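L-lysine 6-monooxygenase involved in desferrioxamine biosynthesis (Erwinia amylovora CFBP1430, PDB 5O8P) probably hydroxylates a primary amine, cadaverine in the desferrioxamine pathway, as an FAD- and NADPH-dependent N-monooxygenase of siderophore biosynthesis. Local coordinates at residues Glu102-Gln105 / Tyr106-Ala110; Ser139-Thr142 / Val143-Lys146. All coordinates share one frame; numbering follows the deposited sequence.

Interaction 1 (Glu102-Gln105 / Tyr106-Ala110); sequences EYNQ and YCQWA
The Tyr103 ring meets Cys107 one helical turn on and the neighbouring Tyr106 ring. At CB the side chain swings CG anti to the backbone N (chi1 178°), beside the carbonyl carbon, and the ring stands out from the helix and leans toward the next turn, where Cys107 and Tyr106 meet it. Its CD1 is 4.0 Å from Tyr106 CD2, and this carbon of Tyr103 sits in plane at the edge of the Tyr106 ring. Farther out, CE2 and CZ lie under the sulfur: Cys107 SG is 3.5 Å from Tyr103 CZ. From the ring centroid SG is 3.7 Å away, over one face but shifted toward the rim. The phenol OH of Tyr103 is 3.8 Å from the same SG. Underneath, Cys107 N donates to Tyr103 O at 2.8 Å, tying the two residues together through the backbone as well. Around the pair, Trp46 packs edge-to-face with Tyr103, Leu396 touches it, and Leu21 of helix 18-27 meets Cys107. Tyr106 OH, in turn, bonds to Tyr75 O and Leu65 N. The chemistry is therefore a sulfur-aromatic contact, largely dispersive, joined to aromatic packing, on a ring that lies against two FAD-contacting residues, Trp46 and Leu396.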
# COMPACT_ATOMS: atom_id res chain seq x y z
N GLU B 102 3.69 -19.57 12.61
CA GLU B 102 5.04 -19.81 12.14
C GLU B 102 6.08 -19.39 13.19
O GLU B 102 7.08 -20.06 13.35
CB GLU B 102 5.28 -19.11 10.80
CG GLU B 102 6.59 -19.48 10.13
CD GLU B 102 6.57 -19.32 8.62
OE1 GLU B 102 6.04 -18.31 8.11
OE2 GLU B 102 7.11 -20.21 7.95
N TYR B 103 5.83 -18.30 13.91
CA TYR B 103 6.77 -17.85 14.93
C TYR B 103 6.87 -18.91 16.00
O TYR B 103 7.96 -19.20 16.50
CB TYR B 103 6.33 -16.54 15.55
CG TYR B 103 7.24 -16.01 16.65
CD1 TYR B 103 8.47 -15.44 16.37
CD2 TYR B 103 6.84 -16.06 17.97
CE1 TYR B 103 9.28 -14.94 17.38
CE2 TYR B 103 7.65 -15.56 18.99
CZ TYR B 103 8.86 -15.01 18.69
OH TYR B 103 9.65 -14.52 19.71
N ASN B 104 5.72 -19.48 16.33
CA ASN B 104 5.65 -20.53 17.34
C ASN B 104 6.41 -21.75 16.88
O ASN B 104 7.19 -22.30 17.64
CB ASN B 104 4.19 -20.88 17.66
CG ASN B 104 4.05 -21.79 18.87
OD1 ASN B 104 4.61 -21.51 19.94
ND2 ASN B 104 3.29 -22.87 18.72
N GLN B 105 6.20 -22.17 15.63
CA GLN B 105 6.96 -23.28 15.04
C GLN B 105 8.47 -23.01 15.06
O GLN B 105 9.25 -23.92 15.36
CB GLN B 105 6.53 -23.51 13.60
CG GLN B 105 5.20 -24.22 13.43
CD GLN B 105 4.76 -24.30 11.98
OE1 GLN B 105 5.48 -23.90 11.06
NE2 GLN B 105 3.57 -24.79 11.77
N TYR B 106 8.85 -21.78 14.72
CA TYR B 106 10.25 -21.35 14.75
C TYR B 106 10.85 -21.39 16.16
O TYR B 106 11.93 -21.94 16.36
CB TYR B 106 10.40 -19.96 14.07
CG TYR B 106 11.56 -19.10 14.53
CD1 TYR B 106 12.86 -19.43 14.19
CD2 TYR B 106 11.36 -17.94 15.28
CE1 TYR B 106 13.94 -18.66 14.60
CE2 TYR B 106 12.42 -17.15 15.71
CZ TYR B 106 13.72 -17.51 15.37
OH TYR B 106 14.79 -16.74 15.79
N CYS B 107 10.15 -20.83 17.14
CA CYS B 107 10.63 -20.88 18.53
C CYS B 107 10.78 -22.31 19.04
O CYS B 107 11.68 -22.60 19.82
CB CYS B 107 9.70 -20.11 19.46
SG CYS B 107 9.84 -18.32 19.28
N GLN B 108 9.91 -23.21 18.58
CA GLN B 108 9.96 -24.61 18.98
C GLN B 108 11.16 -25.29 18.36
O GLN B 108 11.88 -26.00 19.04
CB GLN B 108 8.67 -25.35 18.58
CG GLN B 108 7.49 -25.04 19.50
CD GLN B 108 6.17 -25.60 19.00
OE1 GLN B 108 6.08 -26.15 17.90
NE2 GLN B 108 5.13 -25.46 19.81
N TRP B 109 11.40 -25.04 17.08
CA TRP B 109 12.61 -25.51 16.42
C TRP B 109 13.88 -25.06 17.13
O TRP B 109 14.81 -25.85 17.30
CB TRP B 109 12.62 -25.02 14.98
CG TRP B 109 13.87 -25.24 14.25
CD1 TRP B 109 14.23 -26.35 13.58
CD2 TRP B 109 14.93 -24.31 14.11
NE1 TRP B 109 15.46 -26.18 13.01
CE2 TRP B 109 15.92 -24.93 13.32
CE3 TRP B 109 15.14 -23.00 14.56
CZ2 TRP B 109 17.10 -24.30 12.97
CZ3 TRP B 109 16.31 -22.36 14.20
CH2 TRP B 109 17.28 -23.02 13.41
N ALA B 110 13.94 -23.79 17.54
CA ALA B 110 15.09 -23.28 18.27
C ALA B 110 15.23 -23.98 19.62
O ALA B 110 16.32 -24.44 19.97
CB ALA B 110 14.97 -21.77 18.47

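Interaction 2 (Ser139-Thr142 / Val143-Lys146); sequences STDT and VSGK
Asp141 reaches across the turn to Ser144 and takes two bonds on one carboxylate oxygen. Ser144 N points at OD2 from 2.8 Å, on the anti lone pair, while Ser144 OG donates to the same OD2 at 3.1 Å from above the carboxylate plane. Val143 N adds a weak third bond to it. The carboxylate gets there because CG stands anti to the Asp141 backbone N (chi1 -174°), which lays it over the turn. Ser144 OG also accepts from Lys146 N at 3.3 Å, an ST turn, consistent with a hydroxyl turned to give its proton to Asp141 OD2. The next layer is backbone. Gly145 N bonds to Asp141 O at 2.7 Å, an alpha-turn, and Asp141 N donates to Lys146 O at 2.9 Å in a nearly straight bond (171°). Gly145 has positive phi (81°), where a side chain would run into the preceding carbonyl. Farther out, Thr142 OG1 bonds to Gln40 O, and Ser139 OG accepts from Trp150 NE1. Taken together this is a beta-hairpin turn, a four-residue loop 142-145 with the glycine last, joining antiparallel strands 134-141 and 147-152 of the mixed sheet whose strands 8-14 and 35-38 lead into FAD-contacting residues.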
# COMPACT_ATOMS: atom_id res chain seq x y z
N SER B 139 14.08 -26.48 42.62
CA SER B 139 13.11 -26.89 41.61
C SER B 139 12.37 -28.16 41.99
O SER B 139 12.77 -28.88 42.91
CB SER B 139 13.81 -27.11 40.27
OG SER B 139 14.31 -28.42 40.14
N THR B 140 11.31 -28.44 41.24
CA THR B 140 10.53 -29.67 41.37
C THR B 140 10.23 -30.15 39.96
O THR B 140 9.68 -29.39 39.17
CB THR B 140 9.20 -29.42 42.12
OG1 THR B 140 9.46 -29.18 43.52
CG2 THR B 140 8.25 -30.59 42.01
N ASP B 141 10.59 -31.39 39.63
CA ASP B 141 10.25 -31.96 38.32
C ASP B 141 8.75 -32.20 38.23
O ASP B 141 8.18 -32.91 39.06
CB ASP B 141 11.03 -33.25 38.06
CG ASP B 141 10.81 -33.79 36.64
OD1 ASP B 141 11.50 -33.35 35.70
OD2 ASP B 141 9.94 -34.66 36.47
N THR B 142 8.10 -31.60 37.23
CA THR B 142 6.66 -31.64 37.10
C THR B 142 6.11 -33.05 36.85
O THR B 142 5.03 -33.37 37.32
CB THR B 142 6.16 -30.76 35.93
OG1 THR B 142 6.72 -29.44 36.03
CG2 THR B 142 4.62 -30.67 35.91
N VAL B 143 6.84 -33.86 36.09
CA VAL B 143 6.37 -35.21 35.73
C VAL B 143 6.59 -36.19 36.89
O VAL B 143 5.70 -36.99 37.18
CB VAL B 143 7.01 -35.71 34.39
CG1 VAL B 143 6.88 -37.22 34.20
CG2 VAL B 143 6.42 -34.97 33.21
N SER B 144 7.76 -36.13 37.54
CA SER B 144 8.17 -37.11 38.56
C SER B 144 8.12 -36.64 40.02
O SER B 144 8.24 -37.45 40.92
CB SER B 144 9.59 -37.59 38.26
OG SER B 144 10.56 -36.68 38.77
N GLY B 145 7.99 -35.34 40.26
CA GLY B 145 8.01 -34.79 41.63
C GLY B 145 9.37 -34.58 42.26
O GLY B 145 9.47 -34.02 43.35
N LYS B 146 10.43 -35.04 41.58
CA LYS B 146 11.80 -35.03 42.11
C LYS B 146 12.30 -33.62 42.44
O LYS B 146 12.17 -32.72 41.62
CB LYS B 146 12.74 -35.66 41.08
CG LYS B 146 14.20 -35.70 41.50
CD LYS B 146 15.02 -36.55 40.56
CE LYS B 146 16.43 -36.73 41.09
NZ LYS B 146 17.35 -37.30 40.07

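In the fold
Interaction 1 is a buried helical contact and interaction 2 a largely exposed hairpin; their centres lie about 26 Å apart, and the two do not meet. The first lies wholly within helix 100-113, wedged between other elements of the chain and the second subunit, where Glu102 and Gln105 bond to Tyr287 and Leu291 of that subunit. The second lies where two strands of the mixed sheet turn back at its end and meets no other chain of the assembly. Inside, rings and sulfur pack while polar ends bond outward to other elements; the hairpin's carboxylate is held within its own turn. Both stand near the FAD pocket, 102-110 through Trp46 and Leu396, 139-146 through Gln40 and Val123.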